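Local coordinates for protein galactose-1-phosphate uridylyltransferase (Pyrobaculum aerophilum str. IM2, PDB 6K9Z) that probably transfers a uridylyl group between UDP-hexose and hexose 1-phosphate, and binds UDP, zinc and iron, at residues A[52-57]-A[142-147]; A[119-124]-A[251-256]; A[10-15]-A[149-154]. The protein carries 1 engineered substitution. All blocks are in the same frame, centred on the assembly; numbering follows the deposited sequence.

Interaction 1. Residues A[52-57]-A[142-147]. With UDP (uridine-5'-diphosphate), chain G.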
loop_
_atom_site.group_PDB
_atom_site.type_symbol
_atom_site.label_atom_id
_atom_site.label_comp_id
_atom_site.label_asym_id
_atom_site.label_seq_id
_atom_site.Cartn_x
_atom_site.Cartn_y
_atom_site.Cartn_z
ATOM N N TYR A 52 19.882 -10.683 -3.887
ATOM C CA TYR A 52 19.514 -10.366 -2.482
ATOM C C TYR A 52 18.142 -10.989 -2.231
ATOM O O TYR A 52 17.128 -10.291 -2.368
ATOM C CB TYR A 52 19.502 -8.851 -2.280
ATOM C CG TYR A 52 20.740 -8.170 -2.800
ATOM C CD1 TYR A 52 21.928 -8.217 -2.091
ATOM C CD2 TYR A 52 20.737 -7.508 -4.016
ATOM C CE1 TYR A 52 23.076 -7.608 -2.565
ATOM C CE2 TYR A 52 21.877 -6.892 -4.505
ATOM C CZ TYR A 52 23.050 -6.945 -3.776
ATOM O OH TYR A 52 24.181 -6.346 -4.248
ATOM N N PRO A 53 18.130 -12.268 -1.846
ATOM C CA PRO A 53 16.869 -12.978 -1.693
ATOM C C PRO A 53 16.170 -12.728 -0.358
ATOM O O PRO A 53 16.817 -12.745 0.685
ATOM C CB PRO A 53 17.275 -14.442 -1.809
ATOM C CG PRO A 53 18.693 -14.490 -1.329
ATOM C CD PRO A 53 19.296 -13.143 -1.682
ATOM N N VAL A 54 14.891 -12.350 -0.443
ATOM C CA VAL A 54 14.007 -12.114 0.737
ATOM C C VAL A 54 13.732 -13.460 1.415
ATOM O O VAL A 54 13.485 -13.478 2.631
ATOM C CB VAL A 54 12.719 -11.360 0.359
ATOM C CG1 VAL A 54 13.013 -9.905 0.035
ATOM C CG2 VAL A 54 11.980 -12.032 -0.785
ATOM N N VAL A 55 13.692 -14.526 0.611
ATOM C CA VAL A 55 13.486 -15.919 1.105
ATOM C C VAL A 55 14.554 -16.816 0.463
ATOM O O VAL A 55 14.967 -16.523 -0.671
ATOM C CB VAL A 55 12.063 -16.424 0.799
ATOM C CG1 VAL A 55 11.043 -15.870 1.779
ATOM C CG2 VAL A 55 11.654 -16.115 -0.632
ATOM N N THR A 56 14.991 -17.856 1.178
ATOM C CA THR A 56 16.018 -18.796 0.655
ATOM C C THR A 56 15.682 -20.234 1.060
ATOM O O THR A 56 14.869 -20.429 1.977
ATOM C CB THR A 56 17.442 -18.457 1.120
ATOM O OG1 THR A 56 17.407 -17.792 2.381
ATOM C CG2 THR A 56 18.210 -17.628 0.116
ATOM N N GLU A 57 16.295 -21.191 0.366
ATOM C CA GLU A 57 16.104 -22.639 0.631
ATOM C C GLU A 57 16.601 -22.967 2.043
ATOM O O GLU A 57 16.043 -23.888 2.655
ATOM C CB GLU A 57 16.843 -23.471 -0.417
ATOM C CG GLU A 57 16.666 -24.963 -0.229
ATOM C CD GLU A 57 15.366 -25.520 -0.778
ATOM O OE1 GLU A 57 14.541 -24.720 -1.258
ATOM O OE2 GLU A 57 15.178 -26.751 -0.715
ATOM N N GLN A 142 9.598 -10.606 -11.367
ATOM C CA GLN A 142 10.070 -11.256 -10.140
ATOM C C GLN A 142 9.093 -12.370 -9.783
ATOM O O GLN A 142 7.895 -12.241 -10.018
ATOM C CB GLN A 142 10.244 -10.239 -8.998
ATOM C CG GLN A 142 11.384 -9.226 -9.222
ATOM C CD GLN A 142 11.675 -8.439 -7.974
ATOM O OE1 GLN A 142 12.144 -8.959 -6.936
ATOM N NE2 GLN A 142 11.404 -7.161 -8.072
ATOM N N ILE A 143 9.642 -13.406 -9.166
ATOM C CA ILE A 143 8.845 -14.452 -8.485
ATOM C C ILE A 143 9.318 -14.582 -7.028
ATOM O O ILE A 143 10.530 -14.730 -6.809
ATOM C CB ILE A 143 9.009 -15.797 -9.207
ATOM C CG1 ILE A 143 8.506 -15.770 -10.657
ATOM C CG2 ILE A 143 8.282 -16.871 -8.397
ATOM C CD1 ILE A 143 9.136 -16.814 -11.552
ATOM N N TYR A 144 8.386 -14.586 -6.078
ATOM C CA TYR A 144 8.663 -15.039 -4.705
ATOM C C TYR A 144 7.901 -16.340 -4.539
ATOM O O TYR A 144 6.665 -16.352 -4.743
ATOM C CB TYR A 144 8.200 -14.052 -3.646
ATOM C CG TYR A 144 8.850 -12.692 -3.578
ATOM C CD1 TYR A 144 10.095 -12.401 -4.136
ATOM C CD2 TYR A 144 8.188 -11.666 -2.896
ATOM C CE1 TYR A 144 10.660 -11.144 -4.019
ATOM C CE2 TYR A 144 8.758 -10.410 -2.765
ATOM C CZ TYR A 144 9.995 -10.148 -3.324
ATOM O OH TYR A 144 10.570 -8.924 -3.242
ATOM N N ILE A 145 8.604 -17.395 -4.195
ATOM C CA ILE A 145 7.994 -18.673 -3.754
ATOM C C ILE A 145 8.061 -18.625 -2.228
ATOM O O ILE A 145 9.163 -18.565 -1.687
ATOM C CB ILE A 145 8.761 -19.871 -4.358
ATOM C CG1 ILE A 145 8.707 -19.821 -5.892
ATOM C CG2 ILE A 145 8.168 -21.155 -3.860
ATOM C CD1 ILE A 145 9.509 -20.842 -6.620
ATOM N N LEU A 146 6.907 -18.559 -1.597
ATOM C CA LEU A 146 6.795 -18.197 -0.180
ATOM C C LEU A 146 6.219 -19.324 0.663
ATOM O O LEU A 146 5.372 -20.099 0.199
ATOM C CB LEU A 146 5.875 -16.987 -0.070
ATOM C CG LEU A 146 6.325 -15.725 -0.809
ATOM C CD1 LEU A 146 5.123 -14.823 -1.010
ATOM C CD2 LEU A 146 7.440 -15.065 -0.044
ATOM N N PRO A 147 6.535 -19.308 1.968
ATOM C CA PRO A 147 5.954 -20.247 2.916
ATOM C C PRO A 147 4.602 -19.801 3.492
ATOM O O PRO A 147 4.100 -20.536 4.332
ATOM C CB PRO A 147 7.020 -20.280 4.028
ATOM C CG PRO A 147 7.531 -18.857 4.043
ATOM C CD PRO A 147 7.512 -18.405 2.606
HETATM N N1 UDP G . 18.794 -7.891 -8.667
HETATM C C2 UDP G . 19.565 -9.056 -8.783
HETATM N N3 UDP G . 20.859 -8.997 -9.077
HETATM C C4 UDP G . 21.437 -7.824 -9.224
HETATM C C5 UDP G . 20.739 -6.655 -9.094
HETATM C C6 UDP G . 19.400 -6.731 -8.799
HETATM O O2 UDP G . 19.110 -10.157 -8.669
HETATM O O4 UDP G . 22.621 -7.768 -9.500
HETATM C "C1'" UDP G . 17.394 -7.877 -8.293
HETATM C "C2'" UDP G . 17.452 -7.129 -6.961
HETATM O "O2'" UDP G . 18.099 -7.749 -5.870
HETATM C "C3'" UDP G . 16.011 -6.854 -6.667
HETATM C "C4'" UDP G . 15.489 -6.551 -8.003
HETATM O "O4'" UDP G . 16.496 -6.978 -8.930
HETATM O "O3'" UDP G . 15.323 -7.896 -6.062
HETATM C "C5'" UDP G . 15.263 -5.068 -7.769
HETATM O "O5'" UDP G . 14.262 -4.828 -6.745
HETATM P PA UDP G . 14.264 -4.929 -5.098
HETATM O O1A UDP G . 15.578 -4.524 -4.467
HETATM O O2A UDP G . 13.238 -3.921 -4.688
HETATM O O3A UDP G . 13.800 -6.455 -4.751
HETATM P PB UDP G . 13.856 -7.367 -3.492
HETATM O O1B UDP G . 15.243 -7.454 -3.320
HETATM O O2B UDP G . 13.182 -8.635 -3.809
HETATM O O3B UDP G . 13.270 -6.656 -2.419
#

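Interaction 2. Residues A[119-124]-A[251-256]. With FE (Fe (III) ion), chain E.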
loop_
_atom_site.group_PDB
_atom_site.type_symbol
_atom_site.label_atom_id
_atom_site.label_comp_id
_atom_site.label_asym_id
_atom_site.label_seq_id
_atom_site.Cartn_x
_atom_site.Cartn_y
_atom_site.Cartn_z
ATOM N N ALA A 119 6.411 -24.823 -0.245
ATOM C CA ALA A 119 5.972 -23.610 -0.973
ATOM C C ALA A 119 4.454 -23.460 -0.817
ATOM O O ALA A 119 3.701 -24.224 -1.460
ATOM C CB ALA A 119 6.407 -23.700 -2.412
ATOM N N ALA A 120 3.993 -22.494 -0.048
ATOM C CA ALA A 120 2.553 -22.173 0.102
ATOM C C ALA A 120 2.031 -21.329 -1.065
ATOM O O ALA A 120 0.819 -21.377 -1.389
ATOM C CB ALA A 120 2.312 -21.469 1.414
ATOM N N TYR A 121 2.888 -20.532 -1.698
ATOM C CA TYR A 121 2.422 -19.506 -2.659
ATOM C C TYR A 121 3.502 -19.216 -3.699
ATOM O O TYR A 121 4.695 -19.122 -3.369
ATOM C CB TYR A 121 1.960 -18.231 -1.930
ATOM C CG TYR A 121 0.979 -17.494 -2.787
ATOM C CD1 TYR A 121 -0.360 -17.824 -2.776
ATOM C CD2 TYR A 121 1.418 -16.488 -3.657
ATOM C CE1 TYR A 121 -1.258 -17.177 -3.604
ATOM C CE2 TYR A 121 0.525 -15.847 -4.504
ATOM C CZ TYR A 121 -0.797 -16.226 -4.502
ATOM O OH TYR A 121 -1.712 -15.623 -5.303
ATOM N N PHE A 122 3.050 -19.020 -4.930
ATOM C CA PHE A 122 3.896 -18.585 -6.054
ATOM C C PHE A 122 3.407 -17.183 -6.418
ATOM O O PHE A 122 2.317 -17.063 -7.013
ATOM C CB PHE A 122 3.810 -19.601 -7.190
ATOM C CG PHE A 122 4.731 -19.323 -8.357
ATOM C CD1 PHE A 122 4.356 -18.418 -9.343
ATOM C CD2 PHE A 122 5.902 -20.059 -8.516
ATOM C CE1 PHE A 122 5.167 -18.230 -10.461
ATOM C CE2 PHE A 122 6.683 -19.892 -9.650
ATOM C CZ PHE A 122 6.292 -18.994 -10.647
ATOM N N LEU A 123 4.189 -16.151 -6.084
ATOM C CA LEU A 123 3.814 -14.750 -6.345
ATOM C C LEU A 123 4.660 -14.227 -7.525
ATOM O O LEU A 123 5.883 -14.005 -7.340
ATOM C CB LEU A 123 4.050 -13.870 -5.118
ATOM C CG LEU A 123 3.684 -12.390 -5.327
ATOM C CD1 LEU A 123 2.167 -12.216 -5.472
ATOM C CD2 LEU A 123 4.188 -11.537 -4.176
ATOM N N PHE A 124 4.026 -13.983 -8.671
ATOM C CA PHE A 124 4.652 -13.353 -9.863
ATOM C C PHE A 124 4.247 -11.876 -9.901
ATOM O O PHE A 124 3.028 -11.597 -9.825
ATOM C CB PHE A 124 4.168 -14.104 -11.104
ATOM C CG PHE A 124 4.628 -13.535 -12.407
ATOM C CD1 PHE A 124 5.957 -13.430 -12.689
ATOM C CD2 PHE A 124 3.729 -13.225 -13.413
ATOM C CE1 PHE A 124 6.400 -12.884 -13.867
ATOM C CE2 PHE A 124 4.173 -12.718 -14.634
ATOM C CZ PHE A 124 5.519 -12.535 -14.853
ATOM N N LEU A 251 0.054 -11.077 -10.258
ATOM C CA LEU A 251 -0.795 -12.261 -10.513
ATOM C C LEU A 251 -1.426 -12.713 -9.198
ATOM O O LEU A 251 -0.697 -13.157 -8.313
ATOM C CB LEU A 251 0.045 -13.385 -11.102
ATOM C CG LEU A 251 -0.686 -14.727 -11.275
ATOM C CD1 LEU A 251 -1.976 -14.507 -12.062
ATOM C CD2 LEU A 251 0.225 -15.743 -11.965
ATOM N N HIS A 252 -2.733 -12.626 -9.097
ATOM C CA HIS A 252 -3.535 -13.134 -7.958
ATOM C C HIS A 252 -4.019 -14.517 -8.392
ATOM O O HIS A 252 -4.853 -14.576 -9.306
ATOM C CB HIS A 252 -4.676 -12.164 -7.683
ATOM C CG HIS A 252 -4.232 -10.946 -6.962
ATOM N ND1 HIS A 252 -5.121 -9.947 -6.596
ATOM C CD2 HIS A 252 -3.022 -10.621 -6.460
ATOM C CE1 HIS A 252 -4.446 -9.024 -5.922
ATOM N NE2 HIS A 252 -3.155 -9.376 -5.818
ATOM N N GLN A 253 -3.485 -15.561 -7.757
ATOM C CA GLN A 253 -3.931 -16.941 -8.048
ATOM C C GLN A 253 -4.140 -17.675 -6.730
ATOM O O GLN A 253 -3.805 -17.186 -5.650
ATOM C CB GLN A 253 -2.954 -17.614 -8.997
ATOM C CG GLN A 253 -1.581 -17.865 -8.414
ATOM C CD GLN A 253 -0.716 -18.689 -9.340
ATOM O OE1 GLN A 253 -1.197 -19.600 -9.993
ATOM N NE2 GLN A 253 0.573 -18.402 -9.387
ATOM N N ALA A 254 -4.647 -18.877 -6.815
ATOM C CA ALA A 254 -4.740 -19.760 -5.653
ATOM C C ALA A 254 -3.368 -20.037 -5.049
ATOM O O ALA A 254 -2.313 -20.109 -5.707
ATOM C CB ALA A 254 -5.383 -21.058 -6.035
ATOM N N PRO A 255 -3.383 -20.373 -3.749
ATOM C CA PRO A 255 -2.195 -20.950 -3.149
ATOM C C PRO A 255 -1.826 -22.261 -3.847
ATOM O O PRO A 255 -2.712 -22.912 -4.431
ATOM C CB PRO A 255 -2.546 -21.190 -1.698
ATOM C CG PRO A 255 -3.828 -20.377 -1.504
ATOM C CD PRO A 255 -4.554 -20.392 -2.849
ATOM N N LEU A 256 -0.569 -22.672 -3.676
ATOM C CA LEU A 256 -0.106 -23.993 -4.143
ATOM C C LEU A 256 -0.640 -25.035 -3.179
ATOM O O LEU A 256 -0.777 -24.776 -1.982
ATOM C CB LEU A 256 1.415 -23.991 -4.205
ATOM C CG LEU A 256 1.996 -22.861 -5.042
ATOM C CD1 LEU A 256 3.480 -23.073 -5.232
ATOM C CD2 LEU A 256 1.294 -22.722 -6.392
HETATM FE FE FE E . -7.317 -9.594 -6.876
HETATM O O HOH W 1 -0.508 -23.162 0.440
HETATM O O HOH W 2 0.330 -19.358 -5.804
HETATM O O HOH W 3 1.264 -15.036 -8.586
HETATM O O HOH W 4 -9.411 -8.811 -6.897
#

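Interaction 3. Residues A[10-15]-A[149-154]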
loop_
_atom_site.group_PDB
_atom_site.type_symbol
_atom_site.label_atom_id
_atom_site.label_comp_id
_atom_site.label_asym_id
_atom_site.label_seq_id
_atom_site.Cartn_x
_atom_site.Cartn_y
_atom_site.Cartn_z
ATOM N N GLY A 10 -1.960 -9.158 10.707
ATOM C CA GLY A 10 -1.574 -10.430 10.056
ATOM C C GLY A 10 -0.654 -10.207 8.879
ATOM O O GLY A 10 -0.350 -11.167 8.117
ATOM N N GLU A 11 -0.198 -8.983 8.628
ATOM C CA GLU A 11 0.722 -8.815 7.502
ATOM C C GLU A 11 2.077 -9.419 7.858
ATOM O O GLU A 11 2.482 -9.400 9.017
ATOM C CB GLU A 11 0.846 -7.343 7.136
ATOM C CG GLU A 11 -0.463 -6.823 6.599
ATOM C CD GLU A 11 -0.557 -5.304 6.596
ATOM O OE1 GLU A 11 -0.200 -4.707 7.613
ATOM O OE2 GLU A 11 -1.047 -4.766 5.604
ATOM N N TYR A 12 2.801 -9.844 6.830
ATOM C CA TYR A 12 4.153 -10.403 6.971
ATOM C C TYR A 12 5.181 -9.397 6.550
ATOM O O TYR A 12 5.022 -8.708 5.553
ATOM C CB TYR A 12 4.305 -11.673 6.123
ATOM C CG TYR A 12 3.376 -12.765 6.563
ATOM C CD1 TYR A 12 3.502 -13.438 7.779
ATOM C CD2 TYR A 12 2.323 -13.087 5.755
ATOM C CE1 TYR A 12 2.590 -14.397 8.171
ATOM C CE2 TYR A 12 1.440 -14.093 6.089
ATOM C CZ TYR A 12 1.556 -14.721 7.311
ATOM O OH TYR A 12 0.601 -15.650 7.487
ATOM N N ILE A 13 6.301 -9.373 7.271
ATOM C CA ILE A 13 7.477 -8.580 6.872
ATOM C C ILE A 13 8.637 -9.560 6.643
ATOM O O ILE A 13 9.037 -10.276 7.594
ATOM C CB ILE A 13 7.816 -7.498 7.916
ATOM C CG1 ILE A 13 6.550 -6.706 8.308
ATOM C CG2 ILE A 13 8.909 -6.578 7.411
ATOM C CD1 ILE A 13 5.782 -7.284 9.482
ATOM N N LEU A 14 9.247 -9.459 5.467
ATOM C CA LEU A 14 10.455 -10.244 5.102
ATOM C C LEU A 14 11.649 -9.422 5.543
ATOM O O LEU A 14 12.034 -8.430 4.870
ATOM C CB LEU A 14 10.454 -10.584 3.599
ATOM C CG LEU A 14 9.123 -11.010 2.986
ATOM C CD1 LEU A 14 9.230 -11.214 1.472
ATOM C CD2 LEU A 14 8.527 -12.239 3.631
ATOM N N VAL A 15 12.194 -9.743 6.723
ATOM C CA VAL A 15 13.328 -8.976 7.311
ATOM C C VAL A 15 14.625 -9.654 6.832
ATOM O O VAL A 15 14.810 -10.809 7.230
ATOM C CB VAL A 15 13.206 -8.942 8.849
ATOM C CG1 VAL A 15 14.355 -8.168 9.463
ATOM C CG2 VAL A 15 11.884 -8.340 9.280
ATOM N N VAL A 149 0.829 -17.325 2.523
ATOM C CA VAL A 149 -0.021 -16.700 1.488
ATOM C C VAL A 149 0.064 -15.194 1.675
ATOM O O VAL A 149 -0.092 -14.666 2.784
ATOM C CB VAL A 149 -1.471 -17.182 1.577
ATOM C CG1 VAL A 149 -2.352 -16.470 0.579
ATOM C CG2 VAL A 149 -1.554 -18.684 1.411
ATOM N N PRO A 150 0.367 -14.451 0.622
ATOM C CA PRO A 150 0.370 -12.992 0.755
ATOM C C PRO A 150 -0.932 -12.428 1.327
ATOM O O PRO A 150 -2.026 -12.851 0.910
ATOM C CB PRO A 150 0.543 -12.552 -0.683
ATOM C CG PRO A 150 1.316 -13.675 -1.348
ATOM C CD PRO A 150 0.738 -14.933 -0.718
ATOM N N PRO A 151 -0.876 -11.502 2.324
ATOM C CA PRO A 151 -2.092 -11.054 3.006
ATOM C C PRO A 151 -3.205 -10.541 2.081
ATOM O O PRO A 151 -4.362 -10.853 2.362
ATOM C CB PRO A 151 -1.606 -9.979 3.995
ATOM C CG PRO A 151 -0.213 -10.488 4.339
ATOM C CD PRO A 151 0.337 -11.013 3.022
ATOM N N ARG A 152 -2.868 -9.834 1.003
ATOM C CA ARG A 152 -3.929 -9.272 0.130
ATOM C C ARG A 152 -4.660 -10.427 -0.564
ATOM O O ARG A 152 -5.876 -10.411 -0.658
ATOM C CB ARG A 152 -3.349 -8.298 -0.890
ATOM C CG ARG A 152 -4.388 -7.785 -1.890
ATOM C CD ARG A 152 -3.994 -6.612 -2.791
ATOM N NE ARG A 152 -3.845 -5.506 -1.909
ATOM C CZ ARG A 152 -4.831 -4.782 -1.452
ATOM N NH1 ARG A 152 -6.047 -4.947 -1.903
ATOM N NH2 ARG A 152 -4.577 -3.821 -0.583
ATOM N N VAL A 153 -3.905 -11.454 -0.950
ATOM C CA VAL A 153 -4.507 -12.642 -1.613
ATOM C C VAL A 153 -5.274 -13.449 -0.576
ATOM O O VAL A 153 -6.380 -13.876 -0.915
ATOM C CB VAL A 153 -3.464 -13.484 -2.380
ATOM C CG1 VAL A 153 -4.125 -14.747 -2.968
ATOM C CG2 VAL A 153 -2.800 -12.613 -3.458
ATOM N N ARG A 154 -4.784 -13.569 0.661
ATOM C CA ARG A 154 -5.531 -14.258 1.733
ATOM C C ARG A 154 -6.899 -13.586 1.882
ATOM O O ARG A 154 -7.883 -14.313 2.054
ATOM C CB ARG A 154 -4.807 -14.239 3.074
ATOM C CG ARG A 154 -5.524 -14.993 4.196
ATOM C CD ARG A 154 -4.692 -15.068 5.468
ATOM N NE ARG A 154 -3.555 -16.038 5.483
ATOM C CZ ARG A 154 -2.226 -15.759 5.226
ATOM N NH1 ARG A 154 -1.836 -14.549 4.844
ATOM N NH2 ARG A 154 -1.300 -16.720 5.349
#

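Interaction 1. Residues A[52-57]-A[142-147]
Val-54 lays its CG2 methyl over one face of the Tyr-144 ring, a CH-pi contact in which CG2 lies 3.8 Å from the ring centroid and 17° off the normal. The two side chains meet at about a right angle, with the methyl displaced slightly toward the rim; the closest ring atom is CE1 of Tyr-144, at 3.6 Å from CG2 of Val-54. In Val-54 the first torsion (chi1 -72°) sets CG1 anti to the carbonyl carbon, and this second methyl comes within 4.1 Å of O2B on UDP.

The phenol thus meets the aliphatic group by its face and the phosphate by its edge: OH of Tyr-144 donates a hydrogen bond of 2.7 Å to O2B, which lies in the plane of the ring. Further along the nucleotide, at the ribose, the edge of Tyr-52 comes up, its CD2 3.2 Å from O2' of UDP, which lies in the ring plane. One residue beyond Val-54, Val-55 extends the apolar seam, CG1 reaching CD2 of Leu-146 at 4.1 Å and CG2 resting against the backbone O of Ile-145. No hydrogen bond joins the two segments; the loop lies on the strand by apolar packing.

Further out, Phe-125 meets Tyr-144 edge-to-face, Leu-291 of the second subunit packs on Tyr-144, and Asn-50 ND2 and Arg-51 N also grip UDP. The loop 52-57 follows strand 46-49, while strand 140-146, which includes the engineered Phe-140 at the predicted position of the uridylylated histidine, runs antiparallel between strands 76-81 and 121-128.

Interaction 2. Residues A[119-124]-A[251-256]
Tyr-121 reaches the backbone of Gln-253 and Pro-255 although its CB sets out away from them. CG stands anti to the backbone N (chi1 -155°), and the ring beyond it comes nearer residues 251-256: CD1 touches CA of Pro-255 at 3.6 Å, CE1 lies 3.3 Å from O of Gln-253, and OH donates to that same carbonyl oxygen at 2.6 Å. Water 2 sits over the centre of one ring face, 3.3 Å above the plane.

Gln-253 answers in the opposite direction, its NE2 donating to Phe-122 O at 3.2 Å, while Gln-110 takes a second bond from NE2. Backbone bonds close both ends, from Leu-251 N to Phe-124 O and from Leu-256 N to Ala-120 O. Between these bonds the chains are linked through water: water 2 joins Phe-122 N to Ala-254 O, and water 3 joins Phe-122 O and Phe-124 N to Leu-251 O. His-252 binds iron through ND1 at 2.2 Å, together with Glu-156, His-266 and Glu-268, and its NE2 bonds to Gly-288 O of the second subunit.

Strands 121-128 and 247-252 are antiparallel neighbours in the half-barrel sheet. Ala-120 and Tyr-121 form a classic beta bulge opposite Leu-146 of strand 140-146, and helix 96-114 packs on Phe-122 and Leu-256.

Interaction 3. Residues A[10-15]-A[149-154]
Tyr-12 and Pro-151 form the centre of a small, mostly apolar contact, without a hydrogen bond across it, between the start of strand 12-15 and the first turn of helix 151-167. CD2 of Tyr-12 lies 3.9 Å from CG of Pro-151, and the same proline carbon rests 3.7 Å from CA of Glu-11. Proline suits this place: Pro-150 is the N-cap, and the first-turn position of Pro-151 needs no N-H for the helix, whose opening bond runs from Arg-154 N to Pro-150 O. Gly-10 O stands over the centre of one face of the Tyr-12 ring, 3.9 Å above its plane.

The ring's far edge belongs to Arg-154. Its chain, extended as far as CD, turns at chi3 (-76°), which places NE, and the guanidinium plane is turned 59° from the phenol. NH2 lies in the plane of the ring, 3.1 Å from OH of Tyr-12, but the angle is too poor for a hydrogen bond. NH1 comes 3.5 Å from CE2 of Tyr-12 and makes a weak hydrogen bond to Val-149 O (2.7 Å), while CB of Val-149 lies over one guanidinium face. An alanine in place of Tyr-12 would probably open a gap beside Pro-151 and leave the Arg-154 guanidinium freer to turn.

Strand 12-15 also pairs in parallel with a strand of the second subunit, and Glu-11, whose OE1 is hydrogen-bonded to Thr-9 OG1, reaches across to form salt bridges with Arg-152 of the second subunit. Within the chain, by contrast, the strand and helix meet mainly through van der Waals contact, and the partial negative charge on the phenol oxygen may add a modest attraction for the arginine charge without a directional bond.

Starting from the N terminus, the chain lays down residues 10-15, then 52-57, then 119-124, before any of the three contacts is made. The first loop closes when 142-147 returns to 52-57 in interaction 1; soon afterwards 149-154 reaches 10-15 in interaction 3, whose loop encloses that of interaction 1. Interaction 2 crosses both, since 119-124 lies inside those loops and its partner 251-256 comes far beyond them. Strands 121-128 and 140-146 are sheet neighbours, joined by probable hydrogen bonds such as Leu-146 O to Ala-120 N. Pro-150 and Val-153 pack on Tyr-121, and Leu-14 on Val-54, tying nucleotide pocket, central sheet and helix 151-167 together.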